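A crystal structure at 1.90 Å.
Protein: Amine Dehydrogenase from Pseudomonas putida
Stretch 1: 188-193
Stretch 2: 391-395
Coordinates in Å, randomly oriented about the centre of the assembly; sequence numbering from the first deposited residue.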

# COMPACT_ATOMS: atom_id res chain seq x y z
N GLY A 188 12.07 -26.69 12.13
CA GLY A 188 11.23 -25.61 11.66
C GLY A 188 9.78 -26.03 11.55
O GLY A 188 9.44 -27.19 11.77
N HIS A 189 8.92 -25.08 11.19
CA HIS A 189 7.50 -25.35 11.05
C HIS A 189 6.87 -24.50 9.97
O HIS A 189 7.07 -23.28 9.93
CB HIS A 189 6.79 -25.08 12.38
CG HIS A 189 5.34 -25.45 12.36
ND1 HIS A 189 4.37 -24.62 11.83
CD2 HIS A 189 4.70 -26.56 12.78
CE1 HIS A 189 3.19 -25.22 11.92
NE2 HIS A 189 3.36 -26.39 12.49
N MET A 190 6.12 -25.14 9.08
CA MET A 190 5.43 -24.42 8.03
C MET A 190 3.93 -24.41 8.37
O MET A 190 3.33 -25.46 8.57
CB MET A 190 5.65 -25.09 6.67
CG MET A 190 5.05 -24.32 5.51
SD MET A 190 5.27 -25.13 3.92
CE MET A 190 6.79 -24.41 3.40
N LEU A 191 3.37 -23.21 8.49
CA LEU A 191 1.95 -23.04 8.80
C LEU A 191 1.11 -23.84 7.82
O LEU A 191 1.35 -23.83 6.62
CB LEU A 191 1.58 -21.56 8.71
CG LEU A 191 1.02 -20.82 9.93
CD1 LEU A 191 1.74 -21.17 11.21
CD2 LEU A 191 1.14 -19.34 9.64
N ALA A 192 0.14 -24.59 8.35
CA ALA A 192 -0.75 -25.41 7.55
C ALA A 192 -0.08 -26.61 6.85
O ALA A 192 -0.72 -27.28 6.03
CB ALA A 192 -1.50 -24.56 6.54
N LYS A 193 1.18 -26.86 7.16
CA LYS A 193 1.90 -27.99 6.58
C LYS A 193 2.49 -28.88 7.67
O LYS A 193 2.36 -30.11 7.63
CB LYS A 193 2.98 -27.53 5.61
CG LYS A 193 3.84 -28.67 5.06
CD LYS A 193 3.00 -29.70 4.34
CE LYS A 193 3.83 -30.87 3.86
NZ LYS A 193 4.93 -30.40 2.98
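Stretch 2, residues 391-395: GRFEA

Stretch 2 runs across stretch 1 rather than alongside it. The end-to-end directions of the touching parts, 189 to 192 and 392 to 394, are 105° apart. The two segments belong to the same chain but are far apart in sequence. Together they bury 333 Å² of surface, counting both sides. No backbone-to-backbone hydrogen bond joins them. The two hydrogen bonds between them each pair a side chain of stretch 2 with the backbone of stretch 1.

Stretch 2 is extended throughout. Gly391 and Arg392 are in a strand, Phe393 is in neither strand, and Glu394 and Ala395 begin a second strand that continues onward. Side chains alternate along this extended backbone. The CA-to-CB bonds of Arg392 and Glu394 point toward stretch 1, and that of Phe393 points away. Arg392 and Glu394 therefore supply the side chains that reach stretch 1.

Stretch 1 starts as the end of a strand, at Gly188 to Met190. Gly188 makes no contact with stretch 2. His189 is extended, and its side chain takes the t rotamer. Its CA-to-CB bond points sideways, but the end of the side chain comes nearer to stretch 2. His189 CE1 lies 3.0 Å from Glu394 OE1. The carboxylate oxygen sits at the edge of the imidazole ring, near its plane. This is a close carbon-to-oxygen approach.

Met190 contributes little to the contact. Its carbonyl O is 4.0 Å from Glu394 OE1. That same carbonyl has a role within stretch 1, accepting a hydrogen bond from Lys193 N at 2.9 Å. This bond closes a turn, with Leu191 and Ala192 at its two central positions. Leu191 has phi/psi of -53/133 and Ala192 has 68/7, so the backbone takes a positive phi at the second of them.

Leu191 meets both reaching side chains. Its carbonyl O accepts a hydrogen bond from Arg392 NH1, 3.2 Å away, with an N-H...O angle of 137°. The oxygen lies at the edge of the guanidinium, near its plane, where the N-H groups are directed. Leu191 CA is 3.4 Å from Glu394 OE1. Leu191 CB and Arg392 CB are 4.3 Å apart.

Ala192 is the residue nearest the backbone of stretch 2. Its CA is 5.5 Å from Phe393 CA. Ala192 N donates a hydrogen bond to Glu394 OE1, at 2.9 Å and 161°, shorter and straighter than the arginine bond. The small side chain also packs against stretch 2, with Ala192 CB 3.6 Å from Phe393 O and 4.0 Å from Arg392 NH1. Phe393 thus takes part through its backbone, while its ring stays clear of stretch 1. The carbonyl of Leu191 and the amide of Ala192 belong to one peptide link, so Arg392 and Glu394 hold the turn from both sides of the same peptide unit.

Lys193 makes no contact within 4.5 Å of stretch 2; its part is to close the turn through its backbone N. Its CA-to-CB bond points sideways, and the end of the side chain leads off from stretch 2.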

# COMPACT_ATOMS: atom_id res chain seq x y z
N GLY A 391 -4.07 -17.75 2.36
CA GLY A 391 -4.27 -17.58 3.78
C GLY A 391 -3.83 -18.95 4.29
O GLY A 391 -4.21 -19.97 3.71
N ARG A 392 -2.95 -18.99 5.28
CA ARG A 392 -2.49 -20.28 5.81
C ARG A 392 -2.72 -20.26 7.30
O ARG A 392 -2.20 -19.39 8.00
CB ARG A 392 -1.03 -20.51 5.47
CG ARG A 392 -0.81 -20.76 3.99
CD ARG A 392 0.65 -20.96 3.70
NE ARG A 392 0.82 -21.68 2.45
CZ ARG A 392 0.96 -23.00 2.37
NH1 ARG A 392 0.96 -23.74 3.47
NH2 ARG A 392 1.07 -23.57 1.19
N PHE A 393 -3.49 -21.22 7.79
CA PHE A 393 -3.83 -21.22 9.20
C PHE A 393 -3.50 -22.45 9.99
O PHE A 393 -3.30 -23.53 9.45
CB PHE A 393 -5.31 -20.90 9.36
CG PHE A 393 -5.75 -19.71 8.57
CD1 PHE A 393 -6.26 -19.86 7.29
CD2 PHE A 393 -5.63 -18.43 9.10
CE1 PHE A 393 -6.64 -18.75 6.53
CE2 PHE A 393 -6.01 -17.32 8.35
CZ PHE A 393 -6.51 -17.48 7.07
N GLU A 394 -3.50 -22.27 11.30
CA GLU A 394 -3.21 -23.33 12.24
C GLU A 394 -4.17 -23.14 13.44
O GLU A 394 -4.58 -22.02 13.73
CB GLU A 394 -1.76 -23.21 12.68
CG GLU A 394 -1.11 -24.50 13.07
CD GLU A 394 -0.61 -25.32 11.91
OE1 GLU A 394 0.34 -24.88 11.22
OE2 GLU A 394 -1.13 -26.43 11.70
N ALA A 395 -4.58 -24.24 14.07
CA ALA A 395 -5.47 -24.16 15.23
C ALA A 395 -4.67 -24.42 16.49
O ALA A 395 -4.19 -25.53 16.72
CB ALA A 395 -6.61 -25.15 15.10